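Local coordinates for pirin family protein (Acinetobacter baumannii, PDB 6D0P) that probably acts as a metal-dependent quercetin 2,3-dioxygenase of the pirin family, built on the cupin fold, at residues Ile74-Glu79 and Leu122-Gln127; Pro65-Glu70 and Phe266-Lys271. All coordinates share one frame; numbering follows the deposited sequence.

Overall arrangement
Contact 1 and contact 2 lie on opposite sides of the chain's centre, their centres about 25 Å apart, yet both draw on strand 69-75: contact 2 takes the chain entering it and contact 1 the chain leaving it. Contact 1 is a partly buried sheet pairing inside the N-terminal cupin domain, held by a ladder of backbone hydrogen bonds with a bulge and a polar side-chain bond. Contact 2 is buried and mainly apolar, with a single backbone hydrogen bond, and brings a short strand from the C-terminal part of the chain against the part that holds the metal site. It also carries manganese ligand His66, whereas contact 1 approaches the metal site through Met125.

Contact 1. Residues Ile74-Glu79 and Leu122-Gln127; sequences IAYQGE and LFEMVQ
Leu122 begins the pairing by lying alongside Gln77, both side chains pointing the same way, with Leu122 CB 3.6 Å from the amide oxygen Gln77 OE1. Phe123 starts out away from 74-79, but its ring swings back, and Phe123 CE1 lies 3.9 Å from Glu79 O, which sits at the ring edge. At Gly78 a side chain would collide with this ring, and the backbone angles there also call for glycine. Glu124 faces both Tyr76 and Gln77 in a classic beta bulge: Glu124 O accepts from both Tyr76 N (2.9 Å) and Gln77 N (3.0 Å), while Glu124 N returns a bond to Gln77 O. Its carboxylate is carried out by an extended chain, CG anti to the backbone N (chi1 -178°). There Gln77 NE2 donates to Glu124 OE1 at 3.0 Å in a nearly straight bond (171°), arriving from above the carboxylate plane; the amide and carboxylate planes are 67° apart. Glu124 OE2 is hydrogen-bonded to Tyr46 OH and forms a salt bridge with Lys247, so both carboxylate oxygens have partners. Met125, a selenomethionine, pairs with Ala75, and Val126 exchanges two backbone bonds with Ile74. Val126 CG2 also lies at the edge of the Tyr76 ring, 3.7 Å from Tyr76 CE2, and the phenol beyond reaches Asp187. In the antiparallel sheet, strand 121-131 lies between strands 69-75 and 41-52, with Pro49 against Gln77 and Glu124 and strand 162-165 touching Ile74 and Tyr76.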
ATOM      1  N   ILE A  74      -5.499   1.708  -2.656  1.00 13.98           N
ATOM      2  CA  ILE A  74      -6.649   1.426  -1.815  1.00 15.00           C
ATOM      3  C   ILE A  74      -7.431   2.729  -1.656  1.00 15.18           C
ATOM      4  O   ILE A  74      -6.921   3.667  -1.062  1.00 14.94           O
ATOM      5  CB  ILE A  74      -6.173   0.879  -0.452  1.00 17.35           C
ATOM      6  CG1 ILE A  74      -5.235  -0.324  -0.590  1.00 18.56           C
ATOM      7  CG2 ILE A  74      -7.356   0.575   0.470  1.00 17.57           C
ATOM      8  CD1 ILE A  74      -4.573  -0.726   0.736  1.00 19.51           C
ATOM      9  N   ALA A  75      -8.654   2.798  -2.190  1.00 14.60           N
ATOM     10  CA  ALA A  75      -9.448   4.035  -2.138  1.00 15.63           C
ATOM     11  C   ALA A  75     -10.322   4.029  -0.874  1.00 15.44           C
ATOM     12  O   ALA A  75     -11.118   3.120  -0.700  1.00 17.62           O
ATOM     13  CB  ALA A  75     -10.305   4.159  -3.382  1.00 15.92           C
ATOM     14  N   TYR A  76     -10.202   5.056  -0.037  1.00 15.14           N
ATOM     15  CA  TYR A  76     -11.025   5.175   1.189  1.00 16.58           C
ATOM     16  C   TYR A  76     -12.149   6.206   0.991  1.00 17.04           C
ATOM     17  O   TYR A  76     -13.288   5.988   1.422  1.00 17.09           O
ATOM     18  CB  TYR A  76     -10.148   5.502   2.400  1.00 17.43           C
ATOM     19  CG  TYR A  76      -9.244   4.368   2.823  1.00 19.16           C
ATOM     20  CD1 TYR A  76      -9.773   3.152   3.236  1.00 22.60           C
ATOM     21  CD2 TYR A  76      -7.872   4.504   2.840  1.00 18.83           C
ATOM     22  CE1 TYR A  76      -8.956   2.098   3.629  1.00 22.53           C
ATOM     23  CE2 TYR A  76      -7.042   3.464   3.228  1.00 19.39           C
ATOM     24  CZ  TYR A  76      -7.583   2.265   3.646  1.00 21.17           C
ATOM     25  OH  TYR A  76      -6.760   1.245   4.023  1.00 19.90           O
ATOM     26  N   GLN A  77     -11.826   7.344   0.391  1.00 15.88           N
ATOM     27  CA  GLN A  77     -12.816   8.385   0.101  1.00 16.13           C
ATOM     28  C   GLN A  77     -12.475   8.929  -1.283  1.00 16.28           C
ATOM     29  O   GLN A  77     -11.301   9.140  -1.605  1.00 14.32           O
ATOM     30  CB  GLN A  77     -12.812   9.516   1.129  1.00 16.45           C
ATOM     31  CG  GLN A  77     -13.119   9.074   2.554  1.00 16.82           C
ATOM     32  CD  GLN A  77     -13.359  10.242   3.481  1.00 18.62           C
ATOM     33  OE1 GLN A  77     -14.344  10.974   3.349  1.00 17.97           O
ATOM     34  NE2 GLN A  77     -12.469  10.417   4.441  1.00 15.79           N
ATOM     35  N   GLY A  78     -13.488   9.127  -2.102  1.00 16.49           N
ATOM     36  CA  GLY A  78     -13.205   9.538  -3.476  1.00 18.23           C
ATOM     37  C   GLY A  78     -12.840   8.344  -4.353  1.00 18.88           C
ATOM     38  O   GLY A  78     -12.957   7.181  -3.928  1.00 18.81           O
ATOM     39  N   GLU A  79     -12.368   8.618  -5.575  1.00 18.34           N
ATOM     40  CA  GLU A  79     -12.149   7.574  -6.575  1.00 18.00           C
ATOM     41  C   GLU A  79     -10.944   7.926  -7.444  1.00 17.54           C
ATOM     42  O   GLU A  79     -10.714   9.090  -7.706  1.00 16.75           O
ATOM     43  CB  GLU A  79     -13.324   7.461  -7.548  1.00 19.94           C
ATOM     44  CG  GLU A  79     -14.688   7.267  -6.923  1.00 21.31           C
ATOM     45  CD  GLU A  79     -15.801   6.969  -7.928  1.00 25.95           C
ATOM     46  OE1 GLU A  79     -15.646   7.318  -9.153  1.00 24.23           O
ATOM     47  OE2 GLU A  79     -16.855   6.399  -7.488  1.00 25.44           O
ATOM     48  N   LEU A 122     -14.027  14.985  -0.018  1.00 17.93           N
ATOM     49  CA  LEU A 122     -12.793  14.512   0.592  1.00 18.43           C
ATOM     50  C   LEU A 122     -12.232  13.345  -0.220  1.00 16.44           C
ATOM     51  O   LEU A 122     -12.951  12.463  -0.675  1.00 16.75           O
ATOM     52  CB  LEU A 122     -13.038  14.066   2.040  1.00 18.40           C
ATOM     53  CG  LEU A 122     -13.470  15.156   3.019  1.00 21.76           C
ATOM     54  CD1 LEU A 122     -13.864  14.556   4.362  1.00 23.38           C
ATOM     55  CD2 LEU A 122     -12.372  16.192   3.192  1.00 23.36           C
ATOM     56  N   PHE A 123     -10.927  13.365  -0.352  1.00 16.01           N
ATOM     57  CA  PHE A 123     -10.184  12.348  -1.035  1.00 15.15           C
ATOM     58  C   PHE A 123      -9.277  11.688  -0.001  1.00 14.27           C
ATOM     59  O   PHE A 123      -8.587  12.390   0.732  1.00 14.55           O
ATOM     60  CB  PHE A 123      -9.369  12.974  -2.168  1.00 16.24           C
ATOM     61  CG  PHE A 123      -8.582  11.995  -2.996  1.00 16.42           C
ATOM     62  CD1 PHE A 123      -9.201  11.249  -3.991  1.00 18.89           C
ATOM     63  CD2 PHE A 123      -7.224  11.831  -2.798  1.00 17.68           C
ATOM     64  CE1 PHE A 123      -8.482  10.363  -4.775  1.00 19.64           C
ATOM     65  CE2 PHE A 123      -6.502  10.947  -3.583  1.00 19.13           C
ATOM     66  CZ  PHE A 123      -7.130  10.208  -4.565  1.00 19.42           C
ATOM     67  N   GLU A 124      -9.268  10.368   0.060  1.00 13.67           N
ATOM     68  CA  GLU A 124      -8.422   9.665   1.014  1.00 13.87           C
ATOM     69  C   GLU A 124      -8.035   8.332   0.384  1.00 14.27           C
ATOM     70  O   GLU A 124      -8.909   7.601  -0.083  1.00 13.48           O
ATOM     71  CB  GLU A 124      -9.158   9.455   2.344  1.00 15.09           C
ATOM     72  CG  GLU A 124      -8.309   8.753   3.409  1.00 15.33           C
ATOM     73  CD  GLU A 124      -9.063   8.386   4.683  1.00 17.10           C
ATOM     74  OE1 GLU A 124     -10.326   8.354   4.629  1.00 17.68           O
ATOM     75  OE2 GLU A 124      -8.382   8.111   5.726  1.00 18.33           O
HETATM   76  N   MSE A 125      -6.740   8.035   0.355  0.70 14.93           N
HETATM   77  CA  MSE A 125      -6.275   6.781  -0.227  0.70 16.92           C
HETATM   78  C   MSE A 125      -4.933   6.414   0.305  0.70 15.30           C
HETATM   79  O   MSE A 125      -4.282   7.219   0.947  0.70 14.50           O
HETATM   80  CB  MSE A 125      -6.244   6.853  -1.766  0.70 21.51           C
HETATM   81  CG  MSE A 125      -5.187   7.773  -2.351  0.70 28.32           C
HETATM   82 SE   MSE A 125      -4.649   7.206  -4.185  0.70 41.58          SE
HETATM   83  CE  MSE A 125      -2.815   6.795  -3.622  0.70 41.83           C
ATOM     84  N   VAL A 126      -4.550   5.166   0.068  1.00 13.86           N
ATOM     85  CA  VAL A 126      -3.215   4.652   0.379  1.00 13.98           C
ATOM     86  C   VAL A 126      -2.637   4.042  -0.904  1.00 13.85           C
ATOM     87  O   VAL A 126      -3.384   3.353  -1.674  1.00 14.44           O
ATOM     88  CB  VAL A 126      -3.236   3.595   1.504  1.00 14.67           C
ATOM     89  CG1 VAL A 126      -1.990   2.713   1.482  1.00 14.42           C
ATOM     90  CG2 VAL A 126      -3.396   4.252   2.865  1.00 16.05           C
ATOM     91  N   GLN A 127      -1.374   4.341  -1.179  1.00 13.77           N
ATOM     92  CA  GLN A 127      -0.633   3.625  -2.222  1.00 15.54           C
ATOM     93  C   GLN A 127       0.561   2.925  -1.558  1.00 14.33           C
ATOM     94  O   GLN A 127       1.380   3.552  -0.856  1.00 13.98           O
ATOM     95  CB  GLN A 127      -0.193   4.478  -3.420  1.00 18.75           C
ATOM     96  CG  GLN A 127       0.516   3.613  -4.481  1.00 23.46           C
ATOM     97  CD  GLN A 127       0.676   4.240  -5.850  1.00 28.62           C
ATOM     98  OE1 GLN A 127       1.798   4.563  -6.273  1.00 28.34           O
ATOM     99  NE2 GLN A 127      -0.447   4.428  -6.548  1.00 28.53           N
TER

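Contact 2. Residues Pro65-Glu70 and Phe266-Lys271. With MN (manganese (II) ion), chain G.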
ATOM      1  N   PRO A  65       6.456   5.818 -15.671  1.00 17.88           N
ATOM      2  CA  PRO A  65       6.733   4.410 -15.737  1.00 17.31           C
ATOM      3  C   PRO A  65       6.945   3.731 -14.381  1.00 17.67           C
ATOM      4  O   PRO A  65       7.216   4.405 -13.373  1.00 18.30           O
ATOM      5  CB  PRO A  65       8.046   4.353 -16.528  1.00 18.53           C
ATOM      6  CG  PRO A  65       8.767   5.590 -16.088  1.00 19.59           C
ATOM      7  CD  PRO A  65       7.665   6.610 -15.917  1.00 19.31           C
ATOM      8  N   HIS A  66       6.814   2.406 -14.397  1.00 16.10           N
ATOM      9  CA  HIS A  66       7.179   1.547 -13.270  1.00 15.89           C
ATOM     10  C   HIS A  66       7.773   0.260 -13.826  1.00 16.04           C
ATOM     11  O   HIS A  66       7.316  -0.236 -14.883  1.00 15.77           O
ATOM     12  CB  HIS A  66       5.986   1.156 -12.377  1.00 16.48           C
ATOM     13  CG  HIS A  66       5.299   2.280 -11.688  1.00 16.37           C
ATOM     14  ND1 HIS A  66       5.933   3.035 -10.716  1.00 17.49           N
ATOM     15  CD2 HIS A  66       4.021   2.724 -11.758  1.00 16.93           C
ATOM     16  CE1 HIS A  66       5.075   3.941 -10.252  1.00 18.46           C
ATOM     17  NE2 HIS A  66       3.886   3.751 -10.861  1.00 16.60           N
ATOM     18  N   ARG A  67       8.768  -0.289 -13.126  1.00 14.77           N
ATOM     19  CA  ARG A  67       9.275  -1.590 -13.475  1.00 14.62           C
ATOM     20  C   ARG A  67       9.807  -2.266 -12.215  1.00 14.77           C
ATOM     21  O   ARG A  67      10.482  -1.612 -11.400  1.00 15.36           O
ATOM     22  CB  ARG A  67      10.388  -1.504 -14.528  1.00 15.37           C
ATOM     23  CG  ARG A  67      11.122  -2.823 -14.769  1.00 16.58           C
ATOM     24  CD  ARG A  67      12.253  -2.736 -15.792  1.00 16.96           C
ATOM     25  NE  ARG A  67      11.743  -2.617 -17.156  1.00 17.59           N
ATOM     26  CZ  ARG A  67      12.509  -2.522 -18.238  1.00 19.05           C
ATOM     27  NH1 ARG A  67      13.833  -2.460 -18.117  1.00 19.39           N
ATOM     28  NH2 ARG A  67      11.948  -2.502 -19.436  1.00 18.95           N
ATOM     29  N   GLY A  68       9.495  -3.562 -12.077  1.00 14.82           N
ATOM     30  CA  GLY A  68      10.116  -4.406 -11.066  1.00 14.80           C
ATOM     31  C   GLY A  68       9.310  -4.683  -9.805  1.00 14.45           C
ATOM     32  O   GLY A  68       9.772  -5.459  -8.959  1.00 15.19           O
ATOM     33  N   PHE A  69       8.147  -4.098  -9.650  1.00 13.68           N
ATOM     34  CA  PHE A  69       7.421  -4.254  -8.404  1.00 14.11           C
ATOM     35  C   PHE A  69       5.930  -4.068  -8.664  1.00 13.61           C
ATOM     36  O   PHE A  69       5.489  -3.998  -9.832  1.00 14.54           O
ATOM     37  CB  PHE A  69       7.979  -3.267  -7.365  1.00 13.87           C
ATOM     38  CG  PHE A  69       7.851  -1.836  -7.783  1.00 13.53           C
ATOM     39  CD1 PHE A  69       8.769  -1.265  -8.646  1.00 14.86           C
ATOM     40  CD2 PHE A  69       6.808  -1.061  -7.318  1.00 14.06           C
ATOM     41  CE1 PHE A  69       8.644   0.059  -9.036  1.00 15.21           C
ATOM     42  CE2 PHE A  69       6.684   0.263  -7.715  1.00 14.75           C
ATOM     43  CZ  PHE A  69       7.592   0.812  -8.577  1.00 15.03           C
ATOM     44  N   GLU A  70       5.159  -4.047  -7.582  1.00 13.64           N
ATOM     45  CA  GLU A  70       3.718  -3.902  -7.664  1.00 13.60           C
ATOM     46  C   GLU A  70       3.273  -2.644  -6.922  1.00 12.97           C
ATOM     47  O   GLU A  70       3.912  -2.254  -5.942  1.00 12.25           O
ATOM     48  CB  GLU A  70       3.014  -5.097  -7.028  1.00 14.55           C
ATOM     49  CG  GLU A  70       3.531  -6.429  -7.503  1.00 15.92           C
ATOM     50  CD  GLU A  70       2.677  -7.608  -7.073  1.00 17.33           C
ATOM     51  OE1 GLU A  70       2.669  -7.927  -5.856  1.00 17.46           O
ATOM     52  OE2 GLU A  70       1.987  -8.167  -7.942  1.00 19.08           O
ATOM     53  N   PHE A 266      11.631   2.857 -10.562  1.00 23.33           N
ATOM     54  CA  PHE A 266      12.153   1.546 -10.899  1.00 22.79           C
ATOM     55  C   PHE A 266      12.762   0.911  -9.643  1.00 23.13           C
ATOM     56  O   PHE A 266      13.485   1.581  -8.912  1.00 23.81           O
ATOM     57  CB  PHE A 266      13.240   1.642 -11.960  1.00 23.84           C
ATOM     58  CG  PHE A 266      12.879   2.444 -13.184  1.00 24.55           C
ATOM     59  CD1 PHE A 266      11.787   2.097 -13.952  1.00 23.72           C
ATOM     60  CD2 PHE A 266      13.697   3.477 -13.615  1.00 26.46           C
ATOM     61  CE1 PHE A 266      11.483   2.800 -15.105  1.00 25.49           C
ATOM     62  CE2 PHE A 266      13.382   4.187 -14.763  1.00 26.90           C
ATOM     63  CZ  PHE A 266      12.288   3.833 -15.513  1.00 25.64           C
ATOM     64  N   VAL A 267      12.470  -0.364  -9.387  1.00 19.22           N
ATOM     65  CA  VAL A 267      13.095  -1.055  -8.271  1.00 17.77           C
ATOM     66  C   VAL A 267      13.504  -2.436  -8.778  1.00 17.48           C
ATOM     67  O   VAL A 267      12.627  -3.270  -9.096  1.00 16.89           O
ATOM     68  CB  VAL A 267      12.185  -1.175  -7.035  1.00 17.68           C
ATOM     69  CG1 VAL A 267      12.903  -1.943  -5.936  1.00 17.77           C
ATOM     70  CG2 VAL A 267      11.724   0.180  -6.523  1.00 17.94           C
HETATM   71  N   MSE A 268      14.813  -2.646  -8.896  1.00 24.23           N
HETATM   72  CA  MSE A 268      15.355  -3.887  -9.409  1.00 23.34           C
HETATM   73  C   MSE A 268      16.298  -4.471  -8.382  1.00 23.73           C
HETATM   74  O   MSE A 268      16.267  -4.062  -7.199  1.00 23.69           O
HETATM   75  CB  MSE A 268      16.035  -3.587 -10.760  1.00 23.49           C
HETATM   76  CG  MSE A 268      15.040  -3.042 -11.814  1.00 22.90           C
HETATM   77 SE   MSE A 268      13.743  -4.427 -12.341  1.00 22.83          SE
HETATM   78  CE  MSE A 268      14.949  -5.755 -13.184  1.00 23.49           C
ATOM     79  N   ASN A 269      17.117  -5.443  -8.793  1.00 23.35           N
ATOM     80  CA  ASN A 269      18.047  -6.089  -7.863  1.00 24.91           C
ATOM     81  C   ASN A 269      19.469  -5.540  -8.036  1.00 26.75           C
ATOM     82  O   ASN A 269      20.269  -5.610  -7.070  1.00 28.81           O
ATOM     83  CB  ASN A 269      18.060  -7.614  -8.018  1.00 24.59           C
ATOM     84  CG  ASN A 269      16.733  -8.246  -7.670  1.00 23.41           C
ATOM     85  OD1 ASN A 269      16.031  -8.709  -8.565  1.00 22.44           O
ATOM     86  ND2 ASN A 269      16.352  -8.225  -6.397  1.00 23.28           N
ATOM     87  N   THR A 270      19.802  -5.030  -9.227  1.00 26.76           N
ATOM     88  CA  THR A 270      21.173  -4.582  -9.501  1.00 28.78           C
ATOM     89  C   THR A 270      21.202  -3.202 -10.176  1.00 28.62           C
ATOM     90  O   THR A 270      20.225  -2.780 -10.826  1.00 27.10           O
ATOM     91  CB  THR A 270      21.888  -5.569 -10.438  1.00 29.31           C
ATOM     92  OG1 THR A 270      21.309  -5.442 -11.740  1.00 27.75           O
ATOM     93  CG2 THR A 270      21.811  -7.001  -9.953  1.00 29.56           C
ATOM     94  N   LYS A 271      22.357  -2.538 -10.066  1.00 30.64           N
ATOM     95  CA  LYS A 271      22.566  -1.245 -10.725  1.00 31.26           C
ATOM     96  C   LYS A 271      22.523  -1.443 -12.255  1.00 29.96           C
ATOM     97  O   LYS A 271      21.998  -0.587 -12.981  1.00 28.68           O
ATOM     98  CB  LYS A 271      23.859  -0.580 -10.240  1.00 34.60           C
ATOM     99  CG  LYS A 271      23.831  -0.128  -8.782  1.00 37.29           C
ATOM    100  CD  LYS A 271      25.021   0.715  -8.348  1.00 41.01           C
ATOM    101  CE  LYS A 271      24.888   1.180  -6.913  1.00 43.80           C
ATOM    102  NZ  LYS A 271      25.746   2.361  -6.652  1.00 47.73           N
TER
HETATM  103 MN    MN G 303       2.014   4.872 -10.728  1.00 25.34          MN
HETATM  104  O   HOH W   1       0.800   3.242  -9.334  1.00 24.88           O
HETATM  105  O   HOH W   2       2.615   5.589  -8.709  1.00 23.58           O
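Phe69 CG sits between its backbone N and carbonyl carbon (chi1 60°), and this rotation lays the ring against Val267: Phe69 CD1 is 3.8 Å from Val267 CB, the two side chains crossing at about a right angle. Phe266 leaves its strand away from 65-70, but with CG anti to the carbonyl carbon (chi1 -51°) its ring returns to Pro65 and Arg67. Its tip meets the proline, Phe266 CZ lying 4.0 Å from Pro65 CG, while Phe266 CD1 approaches Arg67 CB at 3.9 Å. Met268, a selenomethionine bent at chi2 and chi3, brings its selenium back to the backbone of 67-68, where Met268 SE is 3.8 Å from Gly68 CA and also touches the aliphatic part of Arg67. Gly68 has backbone angles that call for glycine, and a CB there would clash with both Val267 O and this selenium. A single backbone hydrogen bond joins the segments, Val267 N to Arg67 O at 3.1 Å and almost straight (171°); beside it Gly68 CA makes a CA-H...O contact with Val267 O. Arg67 turns its guanidinium elsewhere, to Ala104 O and to Asp280 of helix 271-282, which also packs on Phe266 through Ile274. His66 points away from 266-271 and binds manganese through NE2 at 2.2 Å; His64, His108, Glu110 and two waters complete the site. The chemistry thus divides by direction: apolar groups and one backbone hydrogen bond fasten strand 266-268, while the neighbouring histidine is turned to the metal site, which holds manganese here and is predicted to bind iron.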